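Local structure of HK97 Family Phage Portal Protein (Corynebacterium diphtheriae, 3KDR) at residues C78-R83 against I93-D98; C120-I125 against E267-Q272. The protein probably forms the dodecameric portal of an HK97-type phage or prophage, the ring through which DNA would pass into and out of the capsid. One frame throughout, in Å; residues are numbered along the deposited sequence.

Contact 1 (C78-R83 against I93-D98); sequences CWALDR and IHIPLD. With SO4 (sulfate ion), chain I.
A beta hairpin, strand 76-83 with strand 89-95, brings these two segments together. Three backbone hydrogen bonds join them. Ala-80 is used twice: its N gives a bond of 2.7 Å to Ile-93 O, nearly along the C=O axis, and its O takes Ile-93 N from above the carbonyl plane, at 3.2 Å. Ile-95 N reaches Cys-78 O in the carbonyl plane, at 3.2 Å.

Trp-79 and His-94 form the non-hydrogen-bonded pair between these bonds, with CA atoms 4.2 Å apart. Their side chains lie on one face of the sheet and cross at about a right angle. The indole comes by its CD1 atom, 3.9 Å from His-94 CA. The pair lies against helix 60-74, where Trp-79 NE1 is hydrogen-bonded to Thr-67 OG1 and His-94 NE2 to Asp-70 OD1. Strand 76-83 is the middle strand of a three-stranded antiparallel sheet, and strand 119-123 lies along its other edge.

Cys-78, Ala-80, Ile-93 and Ile-95 line the other face. Ile-95 has CG1 in the crowded position between N and the carbonyl carbon (chi1 57°). Its CG2 then meets Ala-80 CB at 3.8 Å, and CG1 meets Cys-78 CB at 3.9 Å. His-94 ND1 donates to O1 of a sulfate, probably from the crystallisation liquor; the modelled distance is very short.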
ATOM      1  N   CYS C  78      23.892  48.176  -3.613  1.00 18.22           N
ATOM      2  CA  CYS C  78      24.659  49.268  -4.264  1.00 17.88           C
ATOM      3  C   CYS C  78      25.972  48.832  -4.848  1.00 17.75           C
ATOM      4  O   CYS C  78      26.726  48.061  -4.232  1.00 16.89           O
ATOM      5  CB  CYS C  78      25.002  50.325  -3.254  1.00 17.97           C
ATOM      6  SG  CYS C  78      25.207  51.950  -3.896  1.00 18.85           S
ATOM      7  N   TRP C  79      26.258  49.350  -6.029  1.00 18.37           N
ATOM      8  CA  TRP C  79      27.605  49.288  -6.607  1.00 18.73           C
ATOM      9  C   TRP C  79      28.140  50.684  -6.516  1.00 18.94           C
ATOM     10  O   TRP C  79      27.396  51.631  -6.754  1.00 19.72           O
ATOM     11  CB  TRP C  79      27.546  48.891  -8.088  1.00 18.81           C
ATOM     12  CG  TRP C  79      27.233  47.495  -8.328  1.00 17.96           C
ATOM     13  CD1 TRP C  79      26.913  46.552  -7.408  1.00 18.21           C
ATOM     14  CD2 TRP C  79      27.212  46.856  -9.574  1.00 17.90           C
ATOM     15  NE1 TRP C  79      26.712  45.353  -8.004  1.00 16.81           N
ATOM     16  CE2 TRP C  79      26.875  45.510  -9.346  1.00 16.29           C
ATOM     17  CE3 TRP C  79      27.482  47.273 -10.869  1.00 17.90           C
ATOM     18  CZ2 TRP C  79      26.762  44.598 -10.355  1.00 16.70           C
ATOM     19  CZ3 TRP C  79      27.358  46.348 -11.882  1.00 18.21           C
ATOM     20  CH2 TRP C  79      27.009  45.028 -11.616  1.00 17.66           C
ATOM     21  N   ALA C  80      29.411  50.824  -6.177  1.00 19.28           N
ATOM     22  CA  ALA C  80      30.073  52.132  -6.229  1.00 19.42           C
ATOM     23  C   ALA C  80      30.847  52.193  -7.513  1.00 19.48           C
ATOM     24  O   ALA C  80      31.767  51.424  -7.701  1.00 20.39           O
ATOM     25  CB  ALA C  80      30.982  52.318  -5.077  1.00 18.52           C
ATOM     26  N   LEU C  81      30.478  53.102  -8.390  1.00 19.68           N
ATOM     27  CA  LEU C  81      31.048  53.117  -9.703  1.00 20.55           C
ATOM     28  C   LEU C  81      32.341  53.908  -9.736  1.00 21.68           C
ATOM     29  O   LEU C  81      32.438  54.958  -9.078  1.00 22.52           O
ATOM     30  CB  LEU C  81      30.096  53.750 -10.687  1.00 20.10           C
ATOM     31  CG  LEU C  81      28.656  53.295 -10.614  1.00 20.22           C
ATOM     32  CD1 LEU C  81      27.948  54.082 -11.640  1.00 18.89           C
ATOM     33  CD2 LEU C  81      28.494  51.814 -10.891  1.00 16.81           C
ATOM     34  N   ASP C  82      33.305  53.401 -10.521  1.00 22.00           N
ATOM     35  CA  ASP C  82      34.501  54.119 -10.904  1.00 22.27           C
ATOM     36  C   ASP C  82      34.270  54.821 -12.220  1.00 22.83           C
ATOM     37  O   ASP C  82      34.423  54.220 -13.287  1.00 23.95           O
ATOM     38  CB  ASP C  82      35.633  53.136 -11.108  1.00 22.00           C
ATOM     39  CG  ASP C  82      36.954  53.804 -11.532  1.00 24.23           C
ATOM     40  OD1 ASP C  82      37.068  55.061 -11.682  1.00 25.87           O
ATOM     41  OD2 ASP C  82      37.925  53.038 -11.700  1.00 25.33           O
ATOM     42  N   ARG C  83      33.919  56.096 -12.170  1.00 22.92           N
ATOM     43  CA  ARG C  83      33.789  56.881 -13.406  1.00 22.52           C
ATOM     44  C   ARG C  83      35.029  57.704 -13.629  1.00 22.09           C
ATOM     45  O   ARG C  83      35.507  58.382 -12.712  1.00 23.05           O
ATOM     46  CB  ARG C  83      32.596  57.816 -13.324  1.00 22.35           C
ATOM     47  CG  ARG C  83      31.299  57.089 -13.419  1.00 22.99           C
ATOM     48  CD  ARG C  83      30.174  58.034 -13.687  1.00 24.12           C
ATOM     49  NE  ARG C  83      29.273  57.485 -14.714  1.00 24.45           N
ATOM     50  CZ  ARG C  83      28.131  56.891 -14.436  1.00 24.43           C
ATOM     51  NH1 ARG C  83      27.720  56.752 -13.198  1.00 28.80           N
ATOM     52  NH2 ARG C  83      27.379  56.440 -15.376  1.00 24.54           N
ATOM     53  N   ILE C  93      32.309  48.269  -8.131  1.00 12.90           N
ATOM     54  CA  ILE C  93      32.365  47.300  -7.081  1.00 12.95           C
ATOM     55  C   ILE C  93      31.154  47.359  -6.200  1.00 13.32           C
ATOM     56  O   ILE C  93      30.646  48.414  -5.905  1.00 14.11           O
ATOM     57  CB  ILE C  93      33.625  47.464  -6.161  1.00 12.88           C
ATOM     58  CG1 ILE C  93      33.644  48.821  -5.471  1.00 12.25           C
ATOM     59  CG2 ILE C  93      34.887  47.234  -6.920  1.00 11.28           C
ATOM     60  CD1 ILE C  93      34.480  48.816  -4.190  1.00  7.41           C
ATOM     61  N   HIS C  94      30.734  46.204  -5.741  1.00 13.88           N
ATOM     62  CA  HIS C  94      29.713  46.112  -4.747  1.00 14.60           C
ATOM     63  C   HIS C  94      30.235  46.545  -3.438  1.00 14.57           C
ATOM     64  O   HIS C  94      31.317  46.164  -3.061  1.00 15.33           O
ATOM     65  CB  HIS C  94      29.306  44.673  -4.591  1.00 15.36           C
ATOM     66  CG  HIS C  94      28.470  44.420  -3.385  1.00 16.47           C
ATOM     67  ND1 HIS C  94      29.019  44.070  -2.181  1.00 17.07           N
ATOM     68  CD2 HIS C  94      27.131  44.460  -3.199  1.00 16.96           C
ATOM     69  CE1 HIS C  94      28.054  43.926  -1.295  1.00 17.22           C
ATOM     70  NE2 HIS C  94      26.898  44.159  -1.886  1.00 14.89           N
ATOM     71  N   ILE C  95      29.435  47.305  -2.716  1.00 14.62           N
ATOM     72  CA  ILE C  95      29.811  47.773  -1.384  1.00 13.88           C
ATOM     73  C   ILE C  95      28.736  47.371  -0.393  1.00 12.83           C
ATOM     74  O   ILE C  95      27.557  47.285  -0.737  1.00 14.32           O
ATOM     75  CB  ILE C  95      29.923  49.289  -1.366  1.00 14.45           C
ATOM     76  CG1 ILE C  95      28.606  49.938  -1.829  1.00 14.24           C
ATOM     77  CG2 ILE C  95      30.978  49.708  -2.276  1.00 13.43           C
ATOM     78  CD1 ILE C  95      28.499  51.381  -1.546  1.00 13.10           C
ATOM     79  N   PRO C  96      29.112  47.164   0.846  1.00 11.07           N
ATOM     80  CA  PRO C  96      28.182  46.546   1.805  1.00  9.88           C
ATOM     81  C   PRO C  96      27.089  47.454   2.189  1.00  8.13           C
ATOM     82  O   PRO C  96      27.268  48.668   2.119  1.00  9.91           O
ATOM     83  CB  PRO C  96      29.064  46.310   3.026  1.00 10.47           C
ATOM     84  CG  PRO C  96      30.457  46.199   2.455  1.00 11.37           C
ATOM     85  CD  PRO C  96      30.493  47.176   1.331  1.00 11.12           C
ATOM     86  N   LEU C  97      25.983  46.898   2.638  1.00  5.62           N
ATOM     87  CA  LEU C  97      24.824  47.692   2.883  1.00  3.81           C
ATOM     88  C   LEU C  97      25.047  48.674   3.953  1.00  3.46           C
ATOM     89  O   LEU C  97      24.460  49.740   3.911  1.00  3.72           O
ATOM     90  CB  LEU C  97      23.650  46.824   3.266  1.00  3.37           C
ATOM     91  CG  LEU C  97      22.848  46.246   2.098  1.00  2.97           C
ATOM     92  CD1 LEU C  97      21.973  45.081   2.587  1.00  2.00           C
ATOM     93  CD2 LEU C  97      22.028  47.328   1.337  1.00  2.00           C
ATOM     94  N   ASP C  98      25.868  48.312   4.935  1.00  3.45           N
ATOM     95  CA  ASP C  98      26.066  49.160   6.121  1.00  3.65           C
ATOM     96  C   ASP C  98      26.933  50.351   5.837  1.00  3.00           C
ATOM     97  O   ASP C  98      27.024  51.231   6.659  1.00  3.28           O
ATOM     98  CB  ASP C  98      26.629  48.394   7.310  1.00  4.03           C
ATOM     99  CG  ASP C  98      27.565  47.280   6.908  1.00  6.48           C
ATOM    100  OD1 ASP C  98      27.099  46.337   6.165  1.00  9.25           O
ATOM    101  OD2 ASP C  98      28.748  47.349   7.349  1.00  6.99           O
TER
HETATM  102  S   SO4 I   3      31.467  42.580  -0.349  1.00 80.60           S
HETATM  103  O1  SO4 I   3      31.082  43.080  -1.673  1.00 80.64           O
HETATM  104  O2  SO4 I   3      31.787  41.151  -0.490  1.00 78.93           O
HETATM  105  O3  SO4 I   3      32.663  43.344   0.070  1.00 76.65           O
HETATM  106  O4  SO4 I   3      30.317  42.696   0.585  1.00 78.85           O

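Contact 2 (C120-I125 against E267-Q272); sequences CIFVGI and EARLNQ
The Arg-269 guanidinium carries Cys-120 SG over one face, 3.4 Å above its plane and offset toward the rim. Ile-121 O lies at its edge, in plane. The same sulfur also lies over one face of the Phe-122 ring, again offset toward the rim; the ring and guanidinium planes are turned 48° apart. Leu-270 CD2 meets the edge of the phenyl ring, 3.9 Å from Phe-122 CZ.

Cys-120 SG is anti to its backbone N (chi1 174°), and its CB points toward the helix. Arg-269 CG is likewise anti to N, which sets CG 3.5 Å from Phe-122 CD1. The bend at chi2 brings CD to 3.1 Å from Ile-121 O, and the turn at chi3 swings the guanidinium over Cys-120 SG. Here the last turn of helix 247-270 packs against strand 119-123, an outermost strand of the antiparallel sheet within this chain. No hydrogen bond crosses between the two segments. Arg-269 NH1 lies close to Ile-121 N, but both are donors. The buried charge is met instead by Asp-274, which forms a salt bridge with NH2. A neighbouring subunit also reaches this place: its Ala-55 packs on Arg-269 and its Thr-56 on Ile-121.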
ATOM      1  N   CYS C 120      25.510  53.114  -8.254  1.00 10.07           N
ATOM      2  CA  CYS C 120      24.350  52.474  -8.922  1.00  9.22           C
ATOM      3  C   CYS C 120      23.589  51.569  -8.019  1.00  8.33           C
ATOM      4  O   CYS C 120      24.141  50.616  -7.519  1.00  7.93           O
ATOM      5  CB  CYS C 120      24.798  51.640 -10.083  1.00  9.98           C
ATOM      6  SG  CYS C 120      23.522  50.653 -10.904  1.00  9.49           S
ATOM      7  N   ILE C 121      22.318  51.867  -7.815  1.00  7.71           N
ATOM      8  CA  ILE C 121      21.559  51.200  -6.790  1.00  7.86           C
ATOM      9  C   ILE C 121      20.511  50.355  -7.418  1.00  8.21           C
ATOM     10  O   ILE C 121      19.788  50.859  -8.243  1.00 10.01           O
ATOM     11  CB  ILE C 121      20.874  52.190  -5.888  1.00  7.80           C
ATOM     12  CG1 ILE C 121      21.916  52.764  -4.949  1.00  7.03           C
ATOM     13  CG2 ILE C 121      19.717  51.512  -5.097  1.00  5.90           C
ATOM     14  CD1 ILE C 121      21.454  54.004  -4.253  1.00  5.84           C
ATOM     15  N   PHE C 122      20.401  49.107  -6.973  1.00  7.86           N
ATOM     16  CA  PHE C 122      19.505  48.125  -7.525  1.00  7.35           C
ATOM     17  C   PHE C 122      18.352  47.869  -6.579  1.00  8.25           C
ATOM     18  O   PHE C 122      18.560  47.698  -5.409  1.00  7.82           O
ATOM     19  CB  PHE C 122      20.227  46.825  -7.634  1.00  6.89           C
ATOM     20  CG  PHE C 122      21.363  46.831  -8.572  1.00  4.83           C
ATOM     21  CD1 PHE C 122      21.166  46.446  -9.872  1.00  4.64           C
ATOM     22  CD2 PHE C 122      22.640  47.131  -8.162  1.00  3.16           C
ATOM     23  CE1 PHE C 122      22.193  46.387 -10.775  1.00  2.00           C
ATOM     24  CE2 PHE C 122      23.684  47.074  -9.068  1.00  2.00           C
ATOM     25  CZ  PHE C 122      23.448  46.702 -10.369  1.00  2.00           C
ATOM     26  N   VAL C 123      17.144  47.770  -7.108  1.00 10.12           N
ATOM     27  CA  VAL C 123      15.949  47.467  -6.303  1.00 10.79           C
ATOM     28  C   VAL C 123      15.474  46.054  -6.600  1.00 12.15           C
ATOM     29  O   VAL C 123      15.341  45.673  -7.739  1.00 13.20           O
ATOM     30  CB  VAL C 123      14.816  48.406  -6.666  1.00 11.11           C
ATOM     31  CG1 VAL C 123      13.559  48.004  -6.008  1.00  9.23           C
ATOM     32  CG2 VAL C 123      15.177  49.831  -6.315  1.00  9.55           C
ATOM     33  N   GLY C 124      15.198  45.274  -5.574  1.00 13.03           N
ATOM     34  CA  GLY C 124      14.980  43.859  -5.778  1.00 12.96           C
ATOM     35  C   GLY C 124      13.607  43.547  -6.270  1.00 13.17           C
ATOM     36  O   GLY C 124      13.033  44.336  -6.950  1.00 12.69           O
ATOM     37  N   ILE C 125      13.092  42.386  -5.878  1.00 14.40           N
ATOM     38  CA  ILE C 125      11.747  41.957  -6.233  1.00 14.97           C
ATOM     39  C   ILE C 125      10.753  42.097  -5.081  1.00 15.83           C
ATOM     40  O   ILE C 125       9.537  41.977  -5.288  1.00 17.04           O
ATOM     41  CB  ILE C 125      11.773  40.548  -6.748  1.00 14.73           C
ATOM     42  CG1 ILE C 125      12.253  39.584  -5.669  1.00 15.65           C
ATOM     43  CG2 ILE C 125      12.712  40.473  -7.908  1.00 14.02           C
ATOM     44  CD1 ILE C 125      12.451  38.171  -6.165  1.00 15.11           C
ATOM     45  N   GLU C 267      18.967  43.276 -14.474  1.00 14.15           N
ATOM     46  CA  GLU C 267      19.036  43.688 -15.878  1.00 14.98           C
ATOM     47  C   GLU C 267      18.402  45.007 -16.062  1.00 15.20           C
ATOM     48  O   GLU C 267      18.923  45.849 -16.805  1.00 17.07           O
ATOM     49  CB  GLU C 267      18.260  42.752 -16.768  1.00 15.39           C
ATOM     50  CG  GLU C 267      19.058  41.592 -17.246  1.00 18.81           C
ATOM     51  CD  GLU C 267      18.195  40.510 -17.891  1.00 24.10           C
ATOM     52  OE1 GLU C 267      16.932  40.598 -17.834  1.00 24.26           O
ATOM     53  OE2 GLU C 267      18.804  39.571 -18.462  1.00 27.65           O
ATOM     54  N   ALA C 268      17.252  45.166 -15.409  1.00 14.50           N
ATOM     55  CA  ALA C 268      16.423  46.344 -15.552  1.00 13.33           C
ATOM     56  C   ALA C 268      17.206  47.605 -15.268  1.00 13.07           C
ATOM     57  O   ALA C 268      17.076  48.586 -16.003  1.00 13.76           O
ATOM     58  CB  ALA C 268      15.314  46.260 -14.637  1.00 12.36           C
ATOM     59  N   ARG C 269      18.015  47.544 -14.206  1.00 12.16           N
ATOM     60  CA  ARG C 269      18.711  48.677 -13.650  1.00 11.13           C
ATOM     61  C   ARG C 269      19.879  48.916 -14.515  1.00 11.38           C
ATOM     62  O   ARG C 269      20.224  50.055 -14.762  1.00 12.09           O
ATOM     63  CB  ARG C 269      19.126  48.392 -12.212  1.00 10.47           C
ATOM     64  CG  ARG C 269      20.086  49.317 -11.569  1.00 10.02           C
ATOM     65  CD  ARG C 269      19.553  50.725 -11.339  1.00  9.06           C
ATOM     66  NE  ARG C 269      20.176  51.623 -12.277  1.00 10.32           N
ATOM     67  CZ  ARG C 269      20.865  52.673 -11.952  1.00 12.62           C
ATOM     68  NH1 ARG C 269      21.030  53.025 -10.705  1.00 14.22           N
ATOM     69  NH2 ARG C 269      21.371  53.396 -12.906  1.00 18.66           N
ATOM     70  N   LEU C 270      20.502  47.839 -14.978  1.00 11.63           N
ATOM     71  CA  LEU C 270      21.728  47.940 -15.773  1.00 10.82           C
ATOM     72  C   LEU C 270      21.375  48.484 -17.115  1.00 11.55           C
ATOM     73  O   LEU C 270      22.192  49.107 -17.786  1.00 10.67           O
ATOM     74  CB  LEU C 270      22.363  46.586 -15.980  1.00 10.36           C
ATOM     75  CG  LEU C 270      23.079  45.977 -14.778  1.00 10.06           C
ATOM     76  CD1 LEU C 270      23.880  44.730 -15.171  1.00  9.31           C
ATOM     77  CD2 LEU C 270      23.976  46.980 -14.177  1.00  8.75           C
ATOM     78  N   ASN C 271      20.127  48.270 -17.514  1.00 12.59           N
ATOM     79  CA  ASN C 271      19.691  48.753 -18.814  1.00 12.75           C
ATOM     80  C   ASN C 271      19.045  50.128 -18.772  1.00 13.05           C
ATOM     81  O   ASN C 271      18.166  50.437 -19.551  1.00 14.37           O
ATOM     82  CB  ASN C 271      18.818  47.725 -19.493  1.00 12.01           C
ATOM     83  CG  ASN C 271      19.616  46.737 -20.238  1.00 12.31           C
ATOM     84  OD1 ASN C 271      19.443  45.548 -20.094  1.00 13.96           O
ATOM     85  ND2 ASN C 271      20.527  47.218 -21.036  1.00 12.61           N
ATOM     86  N   GLN C 272      19.551  50.986 -17.919  1.00 12.98           N
ATOM     87  CA  GLN C 272      19.165  52.372 -17.902  1.00 13.15           C
ATOM     88  C   GLN C 272      20.356  53.194 -18.393  1.00 12.69           C
ATOM     89  O   GLN C 272      21.500  52.788 -18.300  1.00 12.71           O
ATOM     90  CB  GLN C 272      18.842  52.780 -16.479  1.00 14.01           C
ATOM     91  CG  GLN C 272      17.621  52.180 -15.906  1.00 14.00           C
ATOM     92  CD  GLN C 272      16.390  53.036 -16.190  1.00 17.14           C
ATOM     93  OE1 GLN C 272      16.456  54.268 -16.241  1.00 18.08           O
ATOM     94  NE2 GLN C 272      15.254  52.380 -16.377  1.00 20.68           N
TER

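In the fold
Both contacts use the same three-stranded sheet. Contact 1 pairs its middle strand with 89-95, and contact 2 sets 119-123 against the end of helix 247-270; these two strands are outermost within this chain. Contact 1 is local in sequence, held by backbone hydrogen bonds, and partly buried. Contact 2 joins parts 142 residues apart, is buried, and has no hydrogen bond between its segments: side chains of Arg-269 and Leu-270 rest on Cys-120, Phe-122 and the Ile-121 backbone. They meet directly. Trp-79 O probably accepts a hydrogen bond from Cys-120 N, and the Trp-79 and Phe-122 rings pack edge-to-face. No other subunit touches contact 1, whereas contact 2 lies at a subunit interface.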